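Long-range contacts in beta-glucosidase (Saccharopolyspora erythraea D, PDB 5M6G), which probably hydrolyses terminal, non-reducing beta-D-glucosyl residues to release beta-D-glucose, as a glycoside hydrolase of family 3: residues F178-C183 with V226-K231; A206-V211 with I267-G272; P423-G428 with S490-I495. All blocks are in the same frame, centred on the assembly; numbering follows the deposited sequence.

Contact 1: F178-C183 with V226-K231. With SOR (sorbitol), chain L.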
loop_
_atom_site.group_PDB
_atom_site.type_symbol
_atom_site.label_atom_id
_atom_site.label_comp_id
_atom_site.label_asym_id
_atom_site.label_seq_id
_atom_site.Cartn_x
_atom_site.Cartn_y
_atom_site.Cartn_z
ATOM N N PHE A 178 7.429 0.957 1.730
ATOM C CA PHE A 178 7.063 -0.401 1.327
ATOM C C PHE A 178 5.863 -0.307 0.383
ATOM O O PHE A 178 4.736 -0.680 0.706
ATOM C CB PHE A 178 6.778 -1.256 2.555
ATOM C CG PHE A 178 7.907 -1.246 3.582
ATOM C CD1 PHE A 178 9.226 -1.417 3.190
ATOM C CD2 PHE A 178 7.636 -1.061 4.933
ATOM C CE1 PHE A 178 10.261 -1.409 4.136
ATOM C CE2 PHE A 178 8.653 -1.052 5.879
ATOM C CZ PHE A 178 9.974 -1.222 5.481
ATOM N N ALA A 179 6.134 0.232 -0.803
ATOM C CA ALA A 179 5.119 0.527 -1.809
ATOM C C ALA A 179 5.812 0.654 -3.162
ATOM O O ALA A 179 6.947 1.142 -3.231
ATOM C CB ALA A 179 4.359 1.831 -1.459
ATOM N N PRO A 180 5.129 0.267 -4.250
ATOM C CA PRO A 180 3.735 -0.204 -4.325
ATOM C C PRO A 180 3.527 -1.716 -4.201
ATOM O O PRO A 180 4.405 -2.500 -4.586
ATOM C CB PRO A 180 3.310 0.243 -5.723
ATOM C CG PRO A 180 4.566 0.068 -6.538
ATOM C CD PRO A 180 5.671 0.568 -5.589
ATOM N N CYS A 181 2.371 -2.118 -3.678
ATOM C CA CYS A 181 1.902 -3.484 -3.901
ATOM C C CYS A 181 1.629 -3.663 -5.390
ATOM O O CYS A 181 0.730 -3.014 -5.938
ATOM C CB CYS A 181 0.625 -3.791 -3.097
ATOM S SG CYS A 181 0.226 -5.596 -2.802
ATOM N N VAL A 182 2.422 -4.507 -6.053
ATOM C CA VAL A 182 2.182 -4.896 -7.435
ATOM C C VAL A 182 1.453 -6.234 -7.500
ATOM O O VAL A 182 1.360 -6.853 -8.567
ATOM C CB VAL A 182 3.493 -4.909 -8.240
ATOM C CG1 VAL A 182 4.185 -3.535 -8.137
ATOM C CG2 VAL A 182 4.429 -6.028 -7.763
ATOM N N CYS A 183 0.943 -6.690 -6.356
ATOM C CA CYS A 183 0.039 -7.823 -6.253
ATOM C C CYS A 183 -1.079 -7.738 -7.283
ATOM O O CYS A 183 -1.686 -6.682 -7.472
ATOM C CB CYS A 183 -0.547 -7.856 -4.834
ATOM S SG CYS A 183 -1.215 -6.227 -4.153
ATOM N N VAL A 226 12.666 8.807 -2.809
ATOM C CA VAL A 226 12.380 7.841 -1.760
ATOM C C VAL A 226 12.397 6.460 -2.403
ATOM O O VAL A 226 11.810 6.265 -3.474
ATOM C CB VAL A 226 11.020 8.130 -1.091
ATOM C CG1 VAL A 226 10.502 6.905 -0.347
ATOM C CG2 VAL A 226 11.126 9.351 -0.167
ATOM N N MET A 227 13.088 5.514 -1.775
ATOM C CA MET A 227 13.181 4.190 -2.374
ATOM C C MET A 227 11.823 3.506 -2.338
ATOM O O MET A 227 11.106 3.558 -1.334
ATOM C CB MET A 227 14.229 3.331 -1.666
ATOM C CG MET A 227 14.404 1.963 -2.319
ATOM S SD MET A 227 15.924 1.117 -1.822
ATOM C CE MET A 227 15.565 0.733 -0.120
ATOM N N ALA A 228 11.458 2.889 -3.455
ATOM C CA ALA A 228 10.206 2.157 -3.576
ATOM C C ALA A 228 10.460 0.663 -3.408
ATOM O O ALA A 228 11.600 0.184 -3.517
ATOM C CB ALA A 228 9.535 2.435 -4.926
ATOM N N THR A 229 9.375 -0.072 -3.132
ATOM C CA THR A 229 9.436 -1.508 -2.862
ATOM C C THR A 229 8.352 -2.207 -3.676
ATOM O O THR A 229 7.163 -2.029 -3.404
ATOM C CB THR A 229 9.232 -1.802 -1.374
ATOM O OG1 THR A 229 10.060 -0.934 -0.580
ATOM C CG2 THR A 229 9.580 -3.248 -1.073
ATOM N N ALA A 230 8.744 -3.019 -4.650
ATOM C CA ALA A 230 7.768 -3.881 -5.309
ATOM C C ALA A 230 7.440 -5.038 -4.370
ATOM O O ALA A 230 8.340 -5.772 -3.947
ATOM C CB ALA A 230 8.296 -4.383 -6.651
ATOM N N LYS A 231 6.160 -5.191 -4.026
ATOM C CA LYS A 231 5.732 -6.248 -3.103
ATOM C C LYS A 231 4.382 -6.846 -3.535
ATOM O O LYS A 231 3.639 -6.212 -4.282
ATOM C CB LYS A 231 5.633 -5.702 -1.670
ATOM C CG LYS A 231 4.461 -4.752 -1.420
ATOM C CD LYS A 231 4.561 -4.085 -0.032
ATOM C CE LYS A 231 3.235 -3.368 0.334
ATOM N NZ LYS A 231 3.298 -2.780 1.714
HETATM C C1 SOR L . 3.524 -5.559 3.996
HETATM C C2 SOR L . 3.905 -4.458 4.969
HETATM C C3 SOR L . 4.102 -5.069 6.354
HETATM C C4 SOR L . 4.133 -3.990 7.432
HETATM C C5 SOR L . 3.769 -4.521 8.822
HETATM C C6 SOR L . 3.481 -3.326 9.725
HETATM O O1 SOR L . 2.826 -5.028 2.895
HETATM O O2 SOR L . 5.099 -3.830 4.537
HETATM O O3 SOR L . 5.313 -5.778 6.355
HETATM O O4 SOR L . 5.415 -3.395 7.474
HETATM O O5 SOR L . 2.647 -5.393 8.783
HETATM O O6 SOR L . 2.767 -3.735 10.873
#

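Contact 2: A206-V211 with I267-G272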
loop_
_atom_site.group_PDB
_atom_site.type_symbol
_atom_site.label_atom_id
_atom_site.label_comp_id
_atom_site.label_asym_id
_atom_site.label_seq_id
_atom_site.Cartn_x
_atom_site.Cartn_y
_atom_site.Cartn_z
ATOM N N ALA A 206 1.113 -1.479 -15.508
ATOM C CA ALA A 206 1.021 -0.080 -15.893
ATOM C C ALA A 206 1.185 0.838 -14.693
ATOM O O ALA A 206 1.785 1.916 -14.807
ATOM C CB ALA A 206 -0.318 0.184 -16.587
ATOM N N MET A 207 0.694 0.427 -13.532
ATOM C CA MET A 207 0.727 1.304 -12.374
ATOM C C MET A 207 2.037 1.211 -11.589
ATOM O O MET A 207 2.163 1.854 -10.542
ATOM C CB MET A 207 -0.469 1.034 -11.464
ATOM C CG MET A 207 -1.814 1.234 -12.161
ATOM S SD MET A 207 -1.954 2.873 -12.904
ATOM C CE MET A 207 -3.740 2.939 -13.158
ATOM N N THR A 208 3.014 0.445 -12.075
ATOM C CA THR A 208 4.336 0.543 -11.477
ATOM C C THR A 208 4.967 1.899 -11.753
ATOM O O THR A 208 6.054 2.178 -11.239
ATOM C CB THR A 208 5.259 -0.584 -11.984
ATOM O OG1 THR A 208 5.473 -0.434 -13.393
ATOM C CG2 THR A 208 4.650 -1.947 -11.702
ATOM N N SER A 209 4.303 2.750 -12.543
ATOM C CA SER A 209 4.670 4.159 -12.598
ATOM C C SER A 209 4.739 4.786 -11.205
ATOM O O SER A 209 5.406 5.811 -11.030
ATOM C CB SER A 209 3.670 4.910 -13.480
ATOM O OG SER A 209 2.411 4.984 -12.843
ATOM N N ALA A 210 4.073 4.193 -10.208
ATOM C CA ALA A 210 4.256 4.634 -8.826
ATOM C C ALA A 210 5.724 4.602 -8.422
ATOM O O ALA A 210 6.183 5.453 -7.644
ATOM C CB ALA A 210 3.439 3.758 -7.879
ATOM N N VAL A 211 6.475 3.618 -8.930
ATOM C CA VAL A 211 7.901 3.510 -8.613
ATOM C C VAL A 211 8.646 4.734 -9.124
ATOM O O VAL A 211 9.496 5.316 -8.428
ATOM C CB VAL A 211 8.487 2.222 -9.219
ATOM C CG1 VAL A 211 10.019 2.184 -9.032
ATOM C CG2 VAL A 211 7.842 0.992 -8.598
ATOM N N ILE A 267 11.124 -3.540 -11.996
ATOM C CA ILE A 267 12.576 -3.631 -12.121
ATOM C C ILE A 267 13.072 -2.778 -13.285
ATOM O O ILE A 267 14.073 -2.065 -13.166
ATOM C CB ILE A 267 12.986 -5.107 -12.265
ATOM C CG1 ILE A 267 12.720 -5.845 -10.947
ATOM C CG2 ILE A 267 14.446 -5.241 -12.698
ATOM C CD1 ILE A 267 12.769 -7.364 -11.074
ATOM N N ALA A 268 12.372 -2.820 -14.423
ATOM C CA ALA A 268 12.746 -1.976 -15.556
ATOM C C ALA A 268 12.723 -0.496 -15.194
ATOM O O ALA A 268 13.538 0.282 -15.706
ATOM C CB ALA A 268 11.814 -2.242 -16.741
ATOM N N ARG A 269 11.803 -0.085 -14.317
ATOM C CA ARG A 269 11.760 1.296 -13.856
ATOM C C ARG A 269 12.806 1.603 -12.800
ATOM O O ARG A 269 12.913 2.762 -12.377
ATOM C CB ARG A 269 10.371 1.631 -13.307
ATOM C CG ARG A 269 9.321 1.748 -14.377
ATOM C CD ARG A 269 7.949 1.982 -13.762
ATOM N NE ARG A 269 6.911 2.056 -14.781
ATOM C CZ ARG A 269 6.609 3.166 -15.446
ATOM N NH1 ARG A 269 7.273 4.289 -15.197
ATOM N NH2 ARG A 269 5.650 3.151 -16.356
ATOM N N GLY A 270 13.577 0.610 -12.368
ATOM C CA GLY A 270 14.642 0.846 -11.416
ATOM C C GLY A 270 14.258 0.703 -9.964
ATOM O O GLY A 270 14.937 1.276 -9.110
ATOM N N VAL A 271 13.197 -0.051 -9.654
ATOM C CA VAL A 271 12.749 -0.190 -8.270
ATOM C C VAL A 271 13.926 -0.605 -7.396
ATOM O O VAL A 271 14.701 -1.498 -7.753
ATOM C CB VAL A 271 11.571 -1.184 -8.186
ATOM C CG1 VAL A 271 12.027 -2.641 -8.437
ATOM C CG2 VAL A 271 10.861 -1.048 -6.854
ATOM N N GLY A 272 14.090 0.075 -6.259
ATOM C CA GLY A 272 15.275 -0.157 -5.446
ATOM C C GLY A 272 15.196 -1.391 -4.580
ATOM O O GLY A 272 16.233 -1.986 -4.241
#

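Contact 3: P423-G428 with S490-I495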
loop_
_atom_site.group_PDB
_atom_site.type_symbol
_atom_site.label_atom_id
_atom_site.label_comp_id
_atom_site.label_asym_id
_atom_site.label_seq_id
_atom_site.Cartn_x
_atom_site.Cartn_y
_atom_site.Cartn_z
ATOM N N PRO A 423 -26.315 12.980 -13.196
ATOM C CA PRO A 423 -25.826 13.746 -12.041
ATOM C C PRO A 423 -26.939 14.475 -11.295
ATOM O O PRO A 423 -27.943 14.856 -11.892
ATOM C CB PRO A 423 -24.855 14.753 -12.667
ATOM C CG PRO A 423 -25.324 14.914 -14.061
ATOM C CD PRO A 423 -25.924 13.594 -14.476
ATOM N N LEU A 424 -26.755 14.647 -9.993
ATOM C CA LEU A 424 -27.686 15.435 -9.201
ATOM C C LEU A 424 -27.520 16.913 -9.518
ATOM O O LEU A 424 -26.402 17.407 -9.695
ATOM C CB LEU A 424 -27.450 15.200 -7.710
ATOM C CG LEU A 424 -27.610 13.770 -7.196
ATOM C CD1 LEU A 424 -27.119 13.692 -5.755
ATOM C CD2 LEU A 424 -29.048 13.287 -7.325
ATOM N N ALA A 425 -28.640 17.625 -9.578
ATOM C CA ALA A 425 -28.591 19.054 -9.830
ATOM C C ALA A 425 -28.090 19.795 -8.601
ATOM O O ALA A 425 -28.213 19.325 -7.467
ATOM C CB ALA A 425 -29.975 19.580 -10.221
ATOM N N LYS A 426 -27.499 20.958 -8.839
ATOM C CA LYS A 426 -27.336 21.971 -7.799
ATOM C C LYS A 426 -28.453 23.009 -7.928
ATOM O O LYS A 426 -28.219 24.185 -8.214
ATOM C CB LYS A 426 -25.958 22.620 -7.896
ATOM C CG LYS A 426 -24.795 21.649 -8.058
ATOM C CD LYS A 426 -23.536 22.400 -8.466
ATOM C CE LYS A 426 -22.433 21.457 -8.913
ATOM N NZ LYS A 426 -21.235 22.211 -9.395
ATOM N N ASP A 427 -29.695 22.550 -7.745
ATOM C CA ASP A 427 -30.860 23.395 -7.985
ATOM C C ASP A 427 -31.494 23.953 -6.718
ATOM O O ASP A 427 -32.255 24.923 -6.806
ATOM C CB ASP A 427 -31.933 22.630 -8.777
ATOM C CG ASP A 427 -32.395 21.353 -8.075
ATOM O OD1 ASP A 427 -32.115 21.189 -6.865
ATOM O OD2 ASP A 427 -33.047 20.508 -8.740
ATOM N N GLY A 428 -31.225 23.364 -5.558
ATOM C CA GLY A 428 -31.763 23.854 -4.301
ATOM C C GLY A 428 -32.736 22.927 -3.593
ATOM O O GLY A 428 -33.045 23.184 -2.418
ATOM N N SER A 490 -40.590 14.103 0.417
ATOM C CA SER A 490 -40.329 15.497 0.086
ATOM C C SER A 490 -38.912 15.739 -0.428
ATOM O O SER A 490 -38.623 16.847 -0.892
ATOM C CB SER A 490 -40.585 16.390 1.305
ATOM O OG SER A 490 -39.525 16.293 2.244
ATOM N N TYR A 491 -38.027 14.746 -0.350
ATOM C CA TYR A 491 -36.646 14.899 -0.792
ATOM C C TYR A 491 -36.528 14.615 -2.284
ATOM O O TYR A 491 -37.250 13.779 -2.833
ATOM C CB TYR A 491 -35.730 13.964 0.007
ATOM C CG TYR A 491 -35.537 14.435 1.433
ATOM C CD1 TYR A 491 -36.461 14.120 2.429
ATOM C CD2 TYR A 491 -34.441 15.217 1.774
ATOM C CE1 TYR A 491 -36.283 14.568 3.729
ATOM C CE2 TYR A 491 -34.258 15.666 3.057
ATOM C CZ TYR A 491 -35.173 15.345 4.031
ATOM O OH TYR A 491 -34.962 15.819 5.305
ATOM N N ARG A 492 -35.609 15.316 -2.948
ATOM C CA ARG A 492 -35.482 15.111 -4.383
ATOM C C ARG A 492 -34.617 13.909 -4.724
ATOM O O ARG A 492 -34.777 13.336 -5.807
ATOM C CB ARG A 492 -34.943 16.365 -5.067
ATOM C CG ARG A 492 -33.492 16.644 -4.839
ATOM C CD ARG A 492 -33.040 17.774 -5.738
ATOM N NE ARG A 492 -32.020 18.602 -5.110
ATOM C CZ ARG A 492 -30.728 18.535 -5.397
ATOM N NH1 ARG A 492 -30.309 17.674 -6.309
ATOM N NH2 ARG A 492 -29.861 19.340 -4.782
ATOM N N ALA A 493 -33.729 13.500 -3.820
ATOM C CA ALA A 493 -32.929 12.296 -4.017
ATOM C C ALA A 493 -32.359 11.888 -2.672
ATOM O O ALA A 493 -32.221 12.713 -1.767
ATOM C CB ALA A 493 -31.801 12.506 -5.030
ATOM N N ALA A 494 -32.033 10.603 -2.549
ATOM C CA ALA A 494 -31.406 10.083 -1.342
ATOM C C ALA A 494 -30.133 9.347 -1.731
ATOM O O ALA A 494 -30.140 8.549 -2.673
ATOM C CB ALA A 494 -32.349 9.148 -0.571
ATOM N N ILE A 495 -29.054 9.609 -0.993
ATOM C CA ILE A 495 -27.736 9.038 -1.261
ATOM C C ILE A 495 -27.360 8.157 -0.080
ATOM O O ILE A 495 -27.291 8.633 1.057
ATOM C CB ILE A 495 -26.673 10.130 -1.483
ATOM C CG1 ILE A 495 -27.112 11.069 -2.604
ATOM C CG2 ILE A 495 -25.299 9.503 -1.793
ATOM C CD1 ILE A 495 -26.402 12.404 -2.570
#

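Contact 1: F178-C183 with V226-K231
Lys231 reaches from strand 229-233 past the loop 178-183 and ends between the carbonyl of Phe178 and the bound sorbitol. Its CG sits between the backbone N and the carbonyl carbon (chi1 72°), passing close to Cys181 CA, and beyond CG the chain is extended. NZ lies 2.7 Å from Phe178 O, tilted 28° from the carbonyl plane, and gives a second hydrogen bond to sorbitol O1 at 2.6 Å. The length of lysine suits this span.

The side chains of Phe178 and Thr229 run alongside each other in the same direction. Thr229 OG1 meets the ring edge, 3.9 Å from CD1, while it donates to Ser177 O and accepts from Trp176 NE1. On the pocket side Phe178 CB is 3.7 Å from sorbitol O2.

A single beta bridge, Cys181 with Lys231, joins the backbones. Thr229 N binds Ala179 O at 2.7 Å, Lys231 N binds Pro180 O, and Val182 N closes on Lys231 O at 2.7 Å. A cis peptide precedes Pro180, a geometry proline tolerates well, and the Cys181-Cys183 disulfide ties the end of this loop to itself. Val182 CG2 packs on Ala230 CB, and Phe263 of helix 261-268 covers both.

With backbone held by the loop and NZ by Phe178 O, Lys231 donates to the sorbitol, which Asp129, Arg192, His232 and Asp310 also bind; a sugar substrate probably meets the same donor.

Contact 2: A206-V211 with I267-G272
Arg269 leaves the end of helix 261-268 with CG anti to its carbonyl carbon (chi1 -72°), and the chain then runs extended from CG to NE. Here chi4, at -85°, swings CZ off that line, and the guanidinium comes to rest against the N-terminal part of helix 209-215. Ser209 CA stands 3.5 Å above the guanidinium plane, over its centre, and this face is met by the Ser209 backbone. Thr208 crosses the arginine obliquely. With chi1 at 64°, its OG1 lies between its own backbone N and carbonyl carbon and reaches the guanidinium edge, where NE gives it a weak hydrogen bond of 3.2 Å. The hydroxyl is bonded more strongly to Ser205 O, and the arginine gains a further bond from NH1 to Thr212 OG1. Closer to its root, the arginine brings CD within 3.2 Å of Thr208 O.

In the TIM-barrel domain, this contact joins the approach to helix 209-215 to the turn that leads from helix 261-268 into strand 273-276. The turn ends the helix in a Schellman motif, in which Gly270 takes the positive phi that a side chain would make difficult by crowding the preceding carbonyl oxygen. Thr208 lies within a type I turn from Ala206 to Ser209, leading into helix 209-215.

Beyond the glycine, Val271 packs against Val211. Val211 CG1 approaches Val271 CB to 3.8 Å, while the CG2 atoms of the two valines are 4.0 Å apart. Compact, branched valines suit this buried junction, where two short apolar side chains meet. Alongside them, Gln215 accepts from Gly272 N through OE1 and donates to Gly270 O through NE2.

Contact 3: P423-G428 with S490-I495
Asp427 and Arg492 run antiparallel past one another, with the carboxylate turned 76° from the guanidinium plane. Asp427 OD1 stands 3.0 Å above the guanidinium face, displaced toward its rim, and is 3.1 Å from NE. The salt bridge is accordingly one of charges, with no N-H directed at the oxygen. Ala425 O takes a weak hydrogen bond of 2.9 Å from Arg492 NH1, and Leu424 CB lies at the guanidinium edge.

Farther along strand 493-499 the contact becomes apolar. Leu424 and Ile495 meet tip to tip, CD1 to CD1 at 3.5 Å, while the other leucine branch, CD2, rests 3.7 Å from Ala493 CB. The alanine methyl is short enough for the leucine branch to rest against it.

A second shell sets these groups. Arg492 starts with CG between its backbone N and carbonyl carbon (chi1 73°) and bends at chi3; its NE then bonds Gly429 O and its NH2 bonds Ser476 OG. Gly429 N, in turn, holds Asp427 OD1. Gly428 supplies the positive phi needed between them. Backbone bonds from Arg492 to Lys430 and from Ala493 to Phe432 align strand 493-499 beside its parallel neighbour, 431-434, in the C-terminal domain.

Gripped by several oxygens, the arginine can pin the loop 423-428 against the 490-495 segment, and Asp427 probably offsets part of its charge at this partly exposed site.

How the contacts relate
From the N terminus, 178-183 comes first, in the loop after strand 176-177, then 206-211; 226-231 closes contact 1 by returning to that loop, and the residues 267-272 then close contact 2. The two loops therefore cross, and both lie in the TIM-barrel domain. They also touch: Pro180 CD packs 3.7 Å from Val211 CG2, and Val271 CG2 lies 3.6 Å from Ala228 O, linking the loop 178-183 to helix 209-215 and the segment leading into strand 229-233 to the turn after helix 261-268. Contact 3 follows in series, in the C-terminal domain, where it closes a separate loop between 423-428 and strand 493-499. Its centre is about 42 Å from that of contact 1.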